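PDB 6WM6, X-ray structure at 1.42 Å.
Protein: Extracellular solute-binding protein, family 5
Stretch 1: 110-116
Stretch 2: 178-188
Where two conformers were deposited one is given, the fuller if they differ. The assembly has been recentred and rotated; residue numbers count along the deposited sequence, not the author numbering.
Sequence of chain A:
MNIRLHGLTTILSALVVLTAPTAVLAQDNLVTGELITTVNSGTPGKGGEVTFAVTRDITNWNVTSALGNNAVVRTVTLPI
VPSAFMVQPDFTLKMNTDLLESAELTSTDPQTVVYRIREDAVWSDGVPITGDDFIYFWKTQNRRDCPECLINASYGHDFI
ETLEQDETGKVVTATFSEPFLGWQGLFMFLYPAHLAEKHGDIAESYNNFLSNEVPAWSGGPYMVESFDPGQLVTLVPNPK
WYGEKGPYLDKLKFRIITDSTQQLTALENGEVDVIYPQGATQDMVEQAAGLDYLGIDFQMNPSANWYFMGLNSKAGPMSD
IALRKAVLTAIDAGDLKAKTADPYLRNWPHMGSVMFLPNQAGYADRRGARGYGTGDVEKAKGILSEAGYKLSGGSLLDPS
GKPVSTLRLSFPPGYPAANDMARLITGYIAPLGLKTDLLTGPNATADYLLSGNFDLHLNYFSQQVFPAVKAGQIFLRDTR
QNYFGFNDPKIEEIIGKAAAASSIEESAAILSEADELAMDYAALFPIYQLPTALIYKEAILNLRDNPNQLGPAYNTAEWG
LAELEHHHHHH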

ATOM      1  N   PRO A 110     -22.446  -5.345  22.863  1.00 33.18           N
ATOM      2  CA  PRO A 110     -21.474  -4.616  22.038  1.00 29.36           C
ATOM      3  C   PRO A 110     -20.818  -5.493  20.980  1.00 22.45           C
ATOM      4  O   PRO A 110     -20.921  -6.730  21.042  1.00 24.78           O
ATOM      5  N   GLN A 111     -20.155  -4.864  20.018  1.00 21.63           N
ATOM      6  CA  GLN A 111     -19.472  -5.627  18.987  1.00 21.15           C
ATOM      7  C   GLN A 111     -18.437  -6.560  19.615  1.00 20.39           C
ATOM      8  O   GLN A 111     -17.581  -6.137  20.402  1.00 20.00           O
ATOM      9  N   THR A 112     -18.523  -7.841  19.271  1.00 18.48           N
ATOM     10  CA  THR A 112     -17.699  -8.884  19.858  1.00 18.43           C
ATOM     11  C   THR A 112     -17.235  -9.795  18.739  1.00 18.94           C
ATOM     12  O   THR A 112     -18.047 -10.205  17.898  1.00 20.09           O
ATOM     13  N   VAL A 113     -15.943 -10.088  18.721  1.00 18.35           N
ATOM     14  CA  VAL A 113     -15.343 -11.009  17.766  1.00 18.18           C
ATOM     15  C   VAL A 113     -14.663 -12.120  18.551  1.00 18.81           C
ATOM     16  O   VAL A 113     -13.933 -11.846  19.513  1.00 19.36           O
ATOM     17  N   VAL A 114     -14.900 -13.368  18.150  1.00 17.87           N
ATOM     18  CA  VAL A 114     -14.275 -14.538  18.768  1.00 17.99           C
ATOM     19  C   VAL A 114     -13.387 -15.214  17.741  1.00 18.12           C
ATOM     20  O   VAL A 114     -13.838 -15.522  16.621  1.00 18.54           O
ATOM     21  N   TYR A 115     -12.131 -15.436  18.114  1.00 18.53           N
ATOM     22  CA  TYR A 115     -11.162 -16.172  17.314  1.00 18.12           C
ATOM     23  C   TYR A 115     -10.943 -17.524  17.978  1.00 19.12           C
ATOM     24  O   TYR A 115     -10.698 -17.594  19.189  1.00 18.26           O
ATOM     25  N   ARG A 116     -11.013 -18.596  17.212  1.00 17.27           N
ATOM     26  CA  ARG A 116     -10.652 -19.930  17.685  0.53 18.15           C
ATOM     27  C   ARG A 116      -9.399 -20.337  16.921  1.00 17.57           C
ATOM     28  O   ARG A 116      -9.445 -20.534  15.697  1.00 18.53           O
ATOM     29  N   GLU A 178     -16.974   0.556  20.455  1.00 21.90           N
ATOM     30  CA  GLU A 178     -17.913   1.102  19.487  1.00 22.51           C
ATOM     31  C   GLU A 178     -17.787   0.301  18.202  1.00 21.31           C
ATOM     32  O   GLU A 178     -16.795  -0.410  18.017  1.00 22.22           O
ATOM     33  N   PRO A 179     -18.772   0.395  17.310  1.00 21.53           N
ATOM     34  CA  PRO A 179     -18.745  -0.437  16.098  1.00 19.30           C
ATOM     35  C   PRO A 179     -17.540  -0.120  15.222  1.00 22.02           C
ATOM     36  O   PRO A 179     -17.101   1.023  15.107  1.00 22.49           O
ATOM     37  N   PHE A 180     -17.030  -1.150  14.555  1.00 19.41           N
ATOM     38  CA  PHE A 180     -15.879  -0.978  13.664  1.00 18.89           C
ATOM     39  C   PHE A 180     -15.968  -1.977  12.523  1.00 18.78           C
ATOM     40  O   PHE A 180     -15.881  -3.200  12.723  1.00 19.01           O
ATOM     41  N   LEU A 181     -16.095  -1.447  11.314  1.00 17.92           N
ATOM     42  CA  LEU A 181     -16.214  -2.258  10.108  1.00 17.94           C
ATOM     43  C   LEU A 181     -15.005  -3.147   9.873  1.00 17.38           C
ATOM     44  O   LEU A 181     -15.146  -4.325   9.526  1.00 18.48           O
ATOM     45  N   GLY A 182     -13.804  -2.606  10.046  1.00 16.64           N
ATOM     46  CA  GLY A 182     -12.606  -3.247   9.532  1.00 18.96           C
ATOM     47  C   GLY A 182     -11.959  -4.253  10.462  1.00 16.65           C
ATOM     48  O   GLY A 182     -10.725  -4.404  10.480  1.00 17.53           O
ATOM     49  N   TRP A 183     -12.752  -4.999  11.227  1.00 16.95           N
ATOM     50  CA  TRP A 183     -12.167  -5.898  12.213  1.00 17.16           C
ATOM     51  C   TRP A 183     -11.361  -7.029  11.581  1.00 16.75           C
ATOM     52  O   TRP A 183     -10.420  -7.528  12.211  1.00 17.21           O
ATOM     53  N   GLN A 184     -11.684  -7.452  10.350  1.00 16.25           N
ATOM     54  CA  GLN A 184     -10.884  -8.481   9.699  1.00 16.56           C
ATOM     55  C   GLN A 184      -9.494  -7.996   9.303  1.00 15.83           C
ATOM     56  O   GLN A 184      -8.644  -8.820   8.946  1.00 17.16           O
ATOM     57  N   GLY A 185      -9.241  -6.702   9.374  1.00 15.62           N
ATOM     58  CA  GLY A 185      -7.907  -6.147   9.186  1.00 17.28           C
ATOM     59  C   GLY A 185      -7.031  -6.183  10.407  1.00 16.95           C
ATOM     60  O   GLY A 185      -5.837  -5.863  10.304  1.00 17.91           O
ATOM     61  N   LEU A 186      -7.582  -6.569  11.556  1.00 16.04           N
ATOM     62  CA  LEU A 186      -6.849  -6.588  12.818  1.00 17.27           C
ATOM     63  C   LEU A 186      -6.089  -7.898  13.006  1.00 16.97           C
ATOM     64  O   LEU A 186      -6.433  -8.927  12.443  1.00 16.80           O
ATOM     65  N   PHE A 187      -5.007  -7.848  13.781  1.00 16.29           N
ATOM     66  CA  PHE A 187      -4.194  -9.034  14.025  1.00 15.46           C
ATOM     67  C   PHE A 187      -3.664  -9.633  12.722  1.00 17.11           C
ATOM     68  O   PHE A 187      -3.549 -10.854  12.583  1.00 16.80           O
ATOM     69  N   MET A 188      -3.303  -8.780  11.759  1.00 16.35           N
ATOM     70  CA  MET A 188      -2.755  -9.265  10.504  1.00 17.07           C
ATOM     71  C   MET A 188      -1.292  -9.651  10.641  1.00 17.28           C
ATOM     72  O   MET A 188      -0.744 -10.302   9.737  1.00 17.63           O
TER

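The strand of stretch 1 meets the turn-rich stretch 2 through alternate residues: Gln 111, Val 113 and Tyr 115 point their CA-to-CB bonds toward it, whereas Thr 112, Val 114 and Arg 116 make no contact with it. The two backbones diverge along the strand, the CA–CA separation growing from 6.0 Å between Gln 111 and Pro 179 to 8.2 Å between Val 113 and Trp 183 and 10.5 Å between Tyr 115 and Phe 187.

Pro 110, preceded by a cis peptide bond, stays clear of stretch 2, but its carbonyl oxygen O accepts a 2.9 Å hydrogen bond from OG1 of Thr 112, which is in the m rotamer. Gln 111, buried and extended (chi1 t, chi2 t), places its amide against the backbone of Phe 180. Phe 180 N donates to Gln 111 OE1 at 2.9 Å, and Gln 111 NE2 donates to Phe 180 O at 3.0 Å; both bonds are nearly straight. The side-chain amide thus satisfies both polar backbone atoms of a residue outside regular secondary structure, much as a neighbouring strand would. The approach also brings Gln 111 OE1 to 3.3 Å from Pro 179 CA, while Gln 111 NE2 lies 4.0 Å from Trp 183 CD1. The phenyl ring of Phe 180 (chi1 t) leads away from the strand.

Val 113, in the t rotamer, packs on the indole of Trp 183, whose CA-to-CB bond points toward the strand and whose chi1 is p. Val 113 CG2 sits over one face, 4.1 Å from the centroid of the six-membered ring, in a CH-pi contact, and Val 113 CG1 reaches Trp 183 CZ3 at 3.7 Å. The CA-to-CB bond of the next residue, Val 114, points away.

Tyr 115 (chi1 m) brings its hydroxyl up to Phe 187 and Trp 183. Its ring meets that of Phe 187 (also m) obliquely, with centroids 5.5 Å apart and planes at 80°; Tyr 115 CZ lies 3.8 Å from Phe 187 CD2, and Tyr 115 OH approaches the edge of the Phe 187 ring, 3.4 Å from CD2. The hydroxyl also lies near the edge of the Trp 183 indole, 4.1 Å from CE3. Its polar partner is a water, to which Tyr 115 OH donates at 2.7 Å. That water in turn donates to Trp 183 O and to Leu 186 O, each 2.8 Å from the water oxygen, and so ties the tyrosine to the turn, where Leu 186 N also bonds to Trp 183 O at 3.1 Å.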

ATOM      1  CB  PRO A 110     -20.409  -4.197  23.056  1.00 30.28           C
ATOM      2  CG  PRO A 110     -20.420  -5.311  24.045  1.00 29.31           C
ATOM      3  CD  PRO A 110     -21.872  -5.729  24.166  1.00 32.23           C
ATOM      4  CB  GLN A 111     -18.798  -4.703  17.970  1.00 19.47           C
ATOM      5  CG  GLN A 111     -18.015  -5.421  16.906  1.00 20.30           C
ATOM      6  CD  GLN A 111     -17.576  -4.529  15.765  1.00 20.45           C
ATOM      7  OE1 GLN A 111     -18.304  -3.620  15.354  1.00 21.64           O
ATOM      8  NE2 GLN A 111     -16.399  -4.785  15.238  1.00 20.54           N
ATOM      9  CB  THR A 112     -18.515  -9.698  20.879  1.00 20.43           C
ATOM     10  OG1 THR A 112     -19.069  -8.843  21.891  1.00 23.25           O
ATOM     11  CG2 THR A 112     -17.619 -10.718  21.551  1.00 20.88           C
ATOM     12  CB  VAL A 113     -14.333 -10.307  16.843  1.00 19.23           C
ATOM     13  CG1 VAL A 113     -13.598 -11.337  15.965  1.00 19.44           C
ATOM     14  CG2 VAL A 113     -15.013  -9.259  15.990  1.00 20.92           C
ATOM     15  CB  VAL A 114     -15.317 -15.532  19.320  1.00 18.38           C
ATOM     16  CG1 VAL A 114     -14.626 -16.788  19.844  1.00 21.27           C
ATOM     17  CG2 VAL A 114     -16.115 -14.873  20.418  1.00 20.01           C
ATOM     18  CB  TYR A 115      -9.816 -15.444  17.230  1.00 18.93           C
ATOM     19  CG  TYR A 115      -9.851 -14.044  16.660  1.00 17.52           C
ATOM     20  CD1 TYR A 115     -10.075 -12.954  17.483  1.00 18.96           C
ATOM     21  CD2 TYR A 115      -9.658 -13.802  15.298  1.00 17.65           C
ATOM     22  CE1 TYR A 115     -10.100 -11.666  16.978  1.00 18.61           C
ATOM     23  CE2 TYR A 115      -9.698 -12.524  14.782  1.00 17.33           C
ATOM     24  CZ  TYR A 115      -9.920 -11.459  15.620  1.00 17.96           C
ATOM     25  OH  TYR A 115      -9.977 -10.166  15.131  1.00 19.10           O
ATOM     26  CB  ARG A 116     -11.806 -20.911  17.515  0.53 21.00           C
ATOM     27  CG  ARG A 116     -12.967 -20.557  18.452  0.53 25.39           C
ATOM     28  CD  ARG A 116     -14.200 -21.449  18.319  0.53 32.07           C
ATOM     29  NE  ARG A 116     -15.309 -20.902  19.107  0.53 32.91           N
ATOM     30  CZ  ARG A 116     -15.508 -21.136  20.403  0.53 38.55           C
ATOM     31  NH1 ARG A 116     -14.687 -21.929  21.079  0.53 45.74           N
ATOM     32  NH2 ARG A 116     -16.538 -20.581  21.025  0.53 36.07           N
ATOM     33  CB  GLU A 178     -17.644   2.590  19.229  1.00 25.56           C
ATOM     34  CG  GLU A 178     -16.275   2.883  18.668  1.00 26.66           C
ATOM     35  CD  GLU A 178     -16.029   4.371  18.507  1.00 44.15           C
ATOM     36  OE1 GLU A 178     -16.459   4.941  17.479  1.00 34.79           O
ATOM     37  OE2 GLU A 178     -15.421   4.974  19.417  1.00 40.45           O
ATOM     38  CB  PRO A 179     -20.043  -0.076  15.380  1.00 22.66           C
ATOM     39  CG  PRO A 179     -20.932   0.515  16.436  1.00 27.50           C
ATOM     40  CD  PRO A 179     -20.015   1.189  17.413  1.00 23.66           C
ATOM     41  CB  PHE A 180     -14.563  -1.108  14.424  1.00 18.54           C
ATOM     42  CG  PHE A 180     -13.342  -0.863  13.576  1.00 19.95           C
ATOM     43  CD1 PHE A 180     -13.112   0.377  13.033  1.00 25.81           C
ATOM     44  CD2 PHE A 180     -12.452  -1.867  13.308  1.00 19.45           C
ATOM     45  CE1 PHE A 180     -12.005   0.604  12.236  1.00 32.27           C
ATOM     46  CE2 PHE A 180     -11.346  -1.659  12.508  1.00 19.19           C
ATOM     47  CZ  PHE A 180     -11.116  -0.423  11.985  1.00 21.00           C
ATOM     48  CB  LEU A 181     -16.373  -1.306   8.920  1.00 19.50           C
ATOM     49  CG  LEU A 181     -16.189  -1.898   7.538  1.00 21.16           C
ATOM     50  CD1 LEU A 181     -17.332  -2.795   7.235  1.00 22.82           C
ATOM     51  CD2 LEU A 181     -16.057  -0.783   6.501  1.00 24.83           C
ATOM     52  CB  TRP A 183     -13.254  -6.431  13.144  1.00 17.09           C
ATOM     53  CG  TRP A 183     -14.279  -7.311  12.493  1.00 17.01           C
ATOM     54  CD1 TRP A 183     -15.487  -6.926  11.977  1.00 18.76           C
ATOM     55  CD2 TRP A 183     -14.204  -8.729  12.326  1.00 17.22           C
ATOM     56  NE1 TRP A 183     -16.155  -8.018  11.477  1.00 18.96           N
ATOM     57  CE2 TRP A 183     -15.390  -9.136  11.685  1.00 18.01           C
ATOM     58  CE3 TRP A 183     -13.238  -9.689  12.635  1.00 17.92           C
ATOM     59  CZ2 TRP A 183     -15.637 -10.471  11.356  1.00 19.45           C
ATOM     60  CZ3 TRP A 183     -13.492 -11.009  12.306  1.00 20.45           C
ATOM     61  CH2 TRP A 183     -14.674 -11.379  11.686  1.00 19.80           C
ATOM     62  CB  GLN A 184     -11.628  -9.046   8.490  1.00 17.42           C
ATOM     63  CG  GLN A 184     -12.906  -9.798   8.879  1.00 17.97           C
ATOM     64  CD  GLN A 184     -13.627 -10.431   7.707  1.00 24.18           C
ATOM     65  OE1 GLN A 184     -13.284 -10.224   6.556  1.00 28.61           O
ATOM     66  NE2 GLN A 184     -14.614 -11.261   8.012  1.00 25.25           N
ATOM     67  CB  LEU A 186      -7.829  -6.397  13.982  1.00 18.03           C
ATOM     68  CG  LEU A 186      -8.668  -5.120  13.884  1.00 17.15           C
ATOM     69  CD1 LEU A 186      -9.644  -5.030  15.054  1.00 20.07           C
ATOM     70  CD2 LEU A 186      -7.789  -3.879  13.851  1.00 19.20           C
ATOM     71  CB  PHE A 187      -4.957 -10.069  14.861  1.00 16.94           C
ATOM     72  CG  PHE A 187      -5.547  -9.494  16.104  1.00 16.55           C
ATOM     73  CD1 PHE A 187      -4.747  -9.181  17.185  1.00 17.96           C
ATOM     74  CD2 PHE A 187      -6.882  -9.245  16.181  1.00 17.32           C
ATOM     75  CE1 PHE A 187      -5.283  -8.637  18.340  1.00 17.83           C
ATOM     76  CE2 PHE A 187      -7.436  -8.702  17.335  1.00 18.50           C
ATOM     77  CZ  PHE A 187      -6.622  -8.386  18.400  1.00 18.26           C
ATOM     78  CB  MET A 188      -2.949  -8.252   9.378  1.00 17.98           C
ATOM     79  CG  MET A 188      -2.667  -8.842   7.995  1.00 17.27           C
ATOM     80  SD  MET A 188      -3.170  -7.818   6.603  1.00 20.35           S
ATOM     81  CE  MET A 188      -4.939  -7.936   6.726  1.00 20.84           C
TER
HETATM   82  O   HOH W   1      -9.083  -9.903  12.626  1.00 17.60           O